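Germination protein (Bacillus megaterium, PDB 6O59) is the N-terminal domain of the A subunit of a spore germinant receptor, which probably senses germinants and so triggers germination. Local coordinates at residues Asn13-Leu16 against Ile17-Lys20; Val51-Gln54 against Ala55-Tyr59; Thr237-Pro240 against Asp241-Ala244. All coordinates share one frame; numbering follows the deposited sequence.

Interaction 1 of 3, residues Asn13-Leu16 against Ile17-Lys20; sequences NLTL and IKEK
Lys18 N donates to Leu14 O at 3.1 Å, and this bond is almost straight, with an N-H...O angle of 176°. It is one of four successive i to i+4 bonds that make this stretch a regular alpha helix, the last eight residues of helix 10-20. Ile17 N reaches Asn13 O, Glu19 N reaches Thr15 O, and Lys20 N reaches Leu16 O at 2.9 Å. The donors in these three are tilted from the carbonyl planes.

The side chain of Lys18 folds back along the preceding turn. Its CG lies beside the backbone N (chi1 -65°), and the chain bends at its last torsion (chi4 84°). NZ comes back over Leu14, 3.7 Å from Leu14 CB. Leu16 and Glu19 lie side by side and point the same way. Both carboxylate oxygens of Glu19 come near one methyl of the leucine, Leu16 CD2.

Asn13, Leu16 and Ile17 meet Trp98 of helix 98-106, and Lys20 makes a cation-pi contact with the same indole. Asn13 and Ile17 also meet Ile113 of strand 110-114, and Leu14 and Lys18 meet Ile29 of strand 27-34, so the helix lies between helix 98-106 and strands of the sheet. Asn13 ND2 is bonded to Lys7 O. Between the buried residues the contact is light: Leu14 CD2 stands 4.3 Å from Ile17 CD1.

Interaction 2 of 3, residues Val51-Gln54 against Ala55-Tyr59; sequences VDNQ and AIQDY
Asn53 O receives Gln57 N at 2.9 Å, in a nearly straight bond of 174°. The same oxygen takes a second, weak bond from Ile56 N. One carbonyl thus grips two amides of the first turn of helix 54-62. Next along, Asp58 N donates to Gln54 O at 2.7 Å.

The tight side lies inward, where Asn53, Ile56 and Gln57 are all buried. The amide group of Gln57 comes up beside Asn53, with Gln57 NE2 3.3 Å from Asn53 CB. The two side chains cross at about a right angle, and their amide planes stand 74° apart. Gln57 CG sits beside its own backbone N (chi1 -71°) and the chain then runs extended, which carries the amide back to Asn53. The polar ends look to other parts of the fold: Asn53 ND2 is bonded to Ser110 OG, and Gln57 OE1 accepts from Arg30 NE. Both side chains also touch Tyr46 of strand 40-47, and Ile56 touches Thr125.

The other side is looser. Gln54 and Ala55 are exposed, and Asp58 is partly so. Asp58 CB and its carboxylate lie by the backbone of Gln54.

This is a loop running into the first turn of an alpha helix. The carbonyl of Asn53, just ahead of helix 54-62, takes the first helical bonds of a helix laid against an antiparallel sheet.

Interaction 3 of 3, residues Thr237-Pro240 against Asp241-Ala244; sequences TERP and DVVA
Arg239 and Asp241 form a salt bridge, with Arg239 NH2 2.9 Å from Asp241 OD2. Its hydrogen bond is weak, at an angle of 129°, and the guanidinium and carboxylate planes are 45° apart. A water completes the link, accepting from Arg239 NE and donating to Asp241 OD1. Asp241 CG lies between its backbone N and carbonyl carbon (chi1 51°), which swings the carboxylate back toward the arginine. Val242 CG2 covers one face of the guanidinium, 3.6 Å above its plane and over its centre.

Arg239 is the N-cap residue of helix 240-248. Its backbone O takes weak bonds from both Val242 N and Val243 N. Its own N donates to Thr237 OG1 at 3.2 Å, closing an ST turn. The regular helix ladder follows, with Ala244 N on Pro240 O at 2.9 Å.

On the apolar side, Thr237 CG2 meets Val243 CG2 at 3.6 Å. Pro240 and Val243 continue this side onto Phe149 and helix 153-163. Arg239 N, Arg239 O and Pro240 O thus find their partners within the turn and the helix start, whereas the exposed charge pair is joined by a weak direct bond and a water bridge.

In the fold
The three interactions follow one another along the chain and do not touch. Interaction 1 lies in helix 10-20. Interaction 2 begins helix 54-62, which follows strand 40-47. Both helices pack on the first five-stranded antiparallel sheet, and the centres of these contacts are about 22 Å apart. Interaction 3 opens helix 240-248, after strand 235-237 at an edge of the second such sheet. Its centre is about 29 Å from each of the others, and it lies across the chain's centre from interaction 1. Both sheets have the strand order 1-2-4-5-3. This N-terminal portion of the receptor subunit is thus built of two sheet-and-helix parts of like strand order.

Interaction 1 of 3, residues Asn13-Leu16 against Ile17-Lys20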
loop_
_atom_site.group_PDB
_atom_site.type_symbol
_atom_site.label_atom_id
_atom_site.label_comp_id
_atom_site.label_asym_id
_atom_site.label_seq_id
_atom_site.Cartn_x
_atom_site.Cartn_y
_atom_site.Cartn_z
ATOM N N ASN A 13 13.426 -11.835 -2.067
ATOM C CA ASN A 13 11.976 -11.725 -2.215
ATOM C C ASN A 13 11.497 -10.385 -1.731
ATOM O O ASN A 13 10.606 -9.803 -2.351
ATOM C CB ASN A 13 11.266 -12.844 -1.480
ATOM C CG ASN A 13 11.395 -14.166 -2.183
ATOM O OD1 ASN A 13 11.218 -14.276 -3.405
ATOM N ND2 ASN A 13 11.721 -15.201 -1.430
ATOM N N LEU A 14 12.109 -9.868 -0.656
ATOM C CA LEU A 14 11.722 -8.575 -0.098
ATOM C C LEU A 14 12.172 -7.441 -1.019
ATOM O O LEU A 14 11.364 -6.565 -1.318
ATOM C CB LEU A 14 12.245 -8.384 1.346
ATOM C CG LEU A 14 11.714 -9.375 2.405
ATOM C CD1 LEU A 14 12.257 -9.055 3.767
ATOM C CD2 LEU A 14 10.172 -9.415 2.457
ATOM N N THR A 15 13.410 -7.493 -1.534
ATOM C CA THR A 15 13.892 -6.452 -2.447
ATOM C C THR A 15 12.988 -6.346 -3.677
ATOM O O THR A 15 12.639 -5.229 -4.065
ATOM C CB THR A 15 15.341 -6.691 -2.861
ATOM O OG1 THR A 15 15.479 -8.061 -3.181
ATOM C CG2 THR A 15 16.331 -6.318 -1.770
ATOM N N LEU A 16 12.552 -7.516 -4.230
ATOM C CA LEU A 16 11.689 -7.633 -5.405
ATOM C C LEU A 16 10.271 -7.127 -5.134
ATOM O O LEU A 16 9.693 -6.526 -6.036
ATOM C CB LEU A 16 11.667 -9.072 -5.951
ATOM C CG LEU A 16 12.887 -9.471 -6.839
ATOM C CD1 LEU A 16 12.998 -10.954 -6.974
ATOM C CD2 LEU A 16 12.819 -8.851 -8.227
ATOM N N ILE A 17 9.714 -7.335 -3.914
ATOM C CA ILE A 17 8.384 -6.808 -3.566
ATOM C C ILE A 17 8.452 -5.272 -3.603
ATOM O O ILE A 17 7.683 -4.637 -4.324
ATOM C CB ILE A 17 7.875 -7.329 -2.191
ATOM C CG1 ILE A 17 7.568 -8.838 -2.241
ATOM C CG2 ILE A 17 6.648 -6.514 -1.700
ATOM C CD1 ILE A 17 7.530 -9.488 -0.878
ATOM N N LYS A 18 9.422 -4.698 -2.875
ATOM C CA LYS A 18 9.675 -3.258 -2.814
ATOM C C LYS A 18 9.782 -2.666 -4.238
ATOM O O LYS A 18 9.206 -1.615 -4.526
ATOM C CB LYS A 18 10.953 -2.973 -2.002
ATOM C CG LYS A 18 10.866 -3.369 -0.527
ATOM C CD LYS A 18 12.041 -2.822 0.277
ATOM C CE LYS A 18 12.410 -3.693 1.459
ATOM N NZ LYS A 18 13.306 -4.822 1.070
ATOM N N GLU A 19 10.482 -3.387 -5.121
ATOM C CA GLU A 19 10.717 -3.059 -6.516
ATOM C C GLU A 19 9.387 -3.021 -7.294
ATOM O O GLU A 19 9.066 -2.017 -7.945
ATOM C CB GLU A 19 11.639 -4.144 -7.086
ATOM C CG GLU A 19 12.549 -3.752 -8.228
ATOM C CD GLU A 19 13.289 -4.953 -8.793
ATOM O OE1 GLU A 19 14.264 -5.413 -8.152
ATOM O OE2 GLU A 19 12.877 -5.446 -9.869
ATOM N N LYS A 20 8.604 -4.109 -7.177
ATOM C CA LYS A 20 7.366 -4.345 -7.903
ATOM C C LYS A 20 6.207 -3.480 -7.439
ATOM O O LYS A 20 5.375 -3.093 -8.269
ATOM C CB LYS A 20 7.004 -5.829 -7.836
ATOM C CG LYS A 20 7.917 -6.650 -8.761
ATOM C CD LYS A 20 7.916 -8.145 -8.486
ATOM C CE LYS A 20 8.819 -8.890 -9.441
ATOM N NZ LYS A 20 8.304 -8.887 -10.840
#

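Interaction 2 of 3, residues Val51-Gln54 against Ala55-Tyr59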
loop_
_atom_site.group_PDB
_atom_site.type_symbol
_atom_site.label_atom_id
_atom_site.label_comp_id
_atom_site.label_asym_id
_atom_site.label_seq_id
_atom_site.Cartn_x
_atom_site.Cartn_y
_atom_site.Cartn_z
ATOM N N VAL A 51 -6.608 -5.053 6.179
ATOM C CA VAL A 51 -6.468 -6.370 6.794
ATOM C C VAL A 51 -6.558 -6.303 8.351
ATOM O O VAL A 51 -6.116 -5.313 8.958
ATOM C CB VAL A 51 -5.118 -7.018 6.307
ATOM C CG1 VAL A 51 -3.876 -6.275 6.811
ATOM C CG2 VAL A 51 -5.055 -8.516 6.605
ATOM N N ASP A 52 -7.131 -7.364 8.946
ATOM C CA ASP A 52 -7.254 -7.592 10.381
ATOM C C ASP A 52 -6.192 -8.638 10.719
ATOM O O ASP A 52 -6.435 -9.836 10.608
ATOM C CB ASP A 52 -8.686 -8.041 10.737
ATOM C CG ASP A 52 -9.793 -7.043 10.433
ATOM O OD1 ASP A 52 -9.622 -6.222 9.500
ATOM O OD2 ASP A 52 -10.840 -7.094 11.117
ATOM N N ASN A 53 -4.979 -8.169 11.041
ATOM C CA ASN A 53 -3.804 -8.992 11.274
ATOM C C ASN A 53 -3.376 -9.290 12.691
ATOM O O ASN A 53 -2.530 -10.177 12.852
ATOM C CB ASN A 53 -2.649 -8.202 10.681
ATOM C CG ASN A 53 -2.249 -8.766 9.406
ATOM O OD1 ASN A 53 -1.215 -8.430 8.845
ATOM N ND2 ASN A 53 -3.066 -9.679 8.946
ATOM N N GLN A 54 -3.810 -8.494 13.684
ATOM C CA GLN A 54 -3.256 -8.584 15.019
ATOM C C GLN A 54 -3.032 -10.024 15.490
ATOM O O GLN A 54 -1.871 -10.378 15.649
ATOM C CB GLN A 54 -4.036 -7.778 16.042
ATOM C CG GLN A 54 -3.116 -7.042 17.023
ATOM C CD GLN A 54 -1.847 -6.418 16.458
ATOM O OE1 GLN A 54 -0.732 -6.928 16.657
ATOM N NE2 GLN A 54 -1.973 -5.293 15.768
ATOM N N ALA A 55 -4.077 -10.875 15.595
ATOM C CA ALA A 55 -3.957 -12.277 16.040
ATOM C C ALA A 55 -2.806 -13.058 15.335
ATOM O O ALA A 55 -2.076 -13.782 16.010
ATOM C CB ALA A 55 -5.276 -13.000 15.834
ATOM N N ILE A 56 -2.634 -12.879 14.009
ATOM C CA ILE A 56 -1.599 -13.545 13.202
ATOM C C ILE A 56 -0.215 -12.961 13.548
ATOM O O ILE A 56 0.715 -13.737 13.833
ATOM C CB ILE A 56 -1.925 -13.485 11.685
ATOM C CG1 ILE A 56 -3.169 -14.359 11.393
ATOM C CG2 ILE A 56 -0.712 -13.931 10.820
ATOM C CD1 ILE A 56 -3.941 -14.032 10.135
ATOM N N GLN A 57 -0.102 -11.612 13.572
ATOM C CA GLN A 57 1.123 -10.907 13.963
ATOM C C GLN A 57 1.522 -11.285 15.389
ATOM O O GLN A 57 2.688 -11.566 15.636
ATOM C CB GLN A 57 0.943 -9.398 13.853
ATOM C CG GLN A 57 0.862 -8.918 12.410
ATOM C CD GLN A 57 1.045 -7.437 12.336
ATOM O OE1 GLN A 57 2.124 -6.912 12.608
ATOM N NE2 GLN A 57 -0.008 -6.729 11.982
ATOM N N ASP A 58 0.542 -11.355 16.307
ATOM C CA ASP A 58 0.730 -11.753 17.699
ATOM C C ASP A 58 1.361 -13.127 17.768
ATOM O O ASP A 58 2.367 -13.302 18.457
ATOM C CB ASP A 58 -0.620 -11.763 18.447
ATOM C CG ASP A 58 -1.190 -10.408 18.819
ATOM O OD1 ASP A 58 -0.594 -9.382 18.422
ATOM O OD2 ASP A 58 -2.235 -10.373 19.509
ATOM N N TYR A 59 0.781 -14.097 17.024
ATOM C CA TYR A 59 1.252 -15.477 16.990
ATOM C C TYR A 59 2.708 -15.523 16.511
ATOM O O TYR A 59 3.571 -16.048 17.215
ATOM C CB TYR A 59 0.339 -16.344 16.093
ATOM C CG TYR A 59 0.941 -17.687 15.726
ATOM C CD1 TYR A 59 1.666 -17.853 14.546
ATOM C CD2 TYR A 59 0.794 -18.792 16.562
ATOM C CE1 TYR A 59 2.269 -19.068 14.232
ATOM C CE2 TYR A 59 1.367 -20.024 16.241
ATOM C CZ TYR A 59 2.102 -20.158 15.073
ATOM O OH TYR A 59 2.665 -21.371 14.743
#

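Interaction 3 of 3, residues Thr237-Pro240 against Asp241-Ala244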
loop_
_atom_site.group_PDB
_atom_site.type_symbol
_atom_site.label_atom_id
_atom_site.label_comp_id
_atom_site.label_asym_id
_atom_site.label_seq_id
_atom_site.Cartn_x
_atom_site.Cartn_y
_atom_site.Cartn_z
ATOM N N THR A 237 -12.590 15.605 -4.383
ATOM C CA THR A 237 -13.673 14.617 -4.361
ATOM C C THR A 237 -13.650 13.852 -3.051
ATOM O O THR A 237 -12.580 13.445 -2.587
ATOM C CB THR A 237 -13.612 13.665 -5.583
ATOM O OG1 THR A 237 -14.605 12.661 -5.448
ATOM C CG2 THR A 237 -12.260 12.994 -5.770
ATOM N N GLU A 238 -14.821 13.625 -2.466
ATOM C CA GLU A 238 -14.921 12.841 -1.231
ATOM C C GLU A 238 -15.243 11.368 -1.542
ATOM O O GLU A 238 -15.338 10.574 -0.619
ATOM C CB GLU A 238 -15.961 13.435 -0.281
ATOM C CG GLU A 238 -17.393 13.422 -0.795
ATOM C CD GLU A 238 -18.416 14.060 0.124
ATOM O OE1 GLU A 238 -18.053 15.012 0.859
ATOM O OE2 GLU A 238 -19.585 13.608 0.104
ATOM N N ARG A 239 -15.359 11.012 -2.841
ATOM C CA ARG A 239 -15.730 9.689 -3.335
ATOM C C ARG A 239 -14.515 8.847 -3.782
ATOM O O ARG A 239 -13.908 9.155 -4.807
ATOM C CB ARG A 239 -16.721 9.855 -4.509
ATOM C CG ARG A 239 -18.151 10.215 -4.108
ATOM C CD ARG A 239 -19.036 10.522 -5.316
ATOM N NE ARG A 239 -19.293 9.351 -6.172
ATOM C CZ ARG A 239 -19.818 9.398 -7.399
ATOM N NH1 ARG A 239 -20.150 10.561 -7.943
ATOM N NH2 ARG A 239 -20.015 8.280 -8.086
ATOM N N PRO A 240 -14.182 7.732 -3.084
ATOM C CA PRO A 240 -13.022 6.903 -3.518
ATOM C C PRO A 240 -13.151 6.317 -4.940
ATOM O O PRO A 240 -12.127 6.153 -5.606
ATOM C CB PRO A 240 -12.946 5.788 -2.456
ATOM C CG PRO A 240 -13.649 6.374 -1.241
ATOM C CD PRO A 240 -14.765 7.211 -1.825
ATOM N N ASP A 241 -14.386 6.024 -5.421
ATOM C CA ASP A 241 -14.603 5.495 -6.782
ATOM C C ASP A 241 -14.207 6.524 -7.853
ATOM O O ASP A 241 -13.636 6.137 -8.870
ATOM C CB ASP A 241 -16.041 5.024 -6.999
ATOM C CG ASP A 241 -17.099 6.025 -6.604
ATOM O OD1 ASP A 241 -17.212 6.327 -5.384
ATOM O OD2 ASP A 241 -17.835 6.488 -7.496
ATOM N N VAL A 242 -14.448 7.829 -7.595
ATOM C CA VAL A 242 -14.076 8.927 -8.501
ATOM C C VAL A 242 -12.537 9.020 -8.569
ATOM O O VAL A 242 -11.988 9.193 -9.670
ATOM C CB VAL A 242 -14.756 10.263 -8.113
ATOM C CG1 VAL A 242 -14.289 11.422 -8.996
ATOM C CG2 VAL A 242 -16.279 10.122 -8.190
ATOM N N VAL A 243 -11.847 8.832 -7.418
ATOM C CA VAL A 243 -10.376 8.820 -7.343
ATOM C C VAL A 243 -9.871 7.627 -8.153
ATOM O O VAL A 243 -9.023 7.790 -9.027
ATOM C CB VAL A 243 -9.865 8.808 -5.875
ATOM C CG1 VAL A 243 -8.413 8.346 -5.785
ATOM C CG2 VAL A 243 -10.034 10.182 -5.231
ATOM N N ALA A 244 -10.466 6.449 -7.920
ATOM C CA ALA A 244 -10.138 5.200 -8.621
ATOM C C ALA A 244 -10.260 5.382 -10.151
ATOM O O ALA A 244 -9.329 5.025 -10.882
ATOM C CB ALA A 244 -11.034 4.079 -8.127
HETATM O O HOH W 1 -19.944 6.990 -4.868
#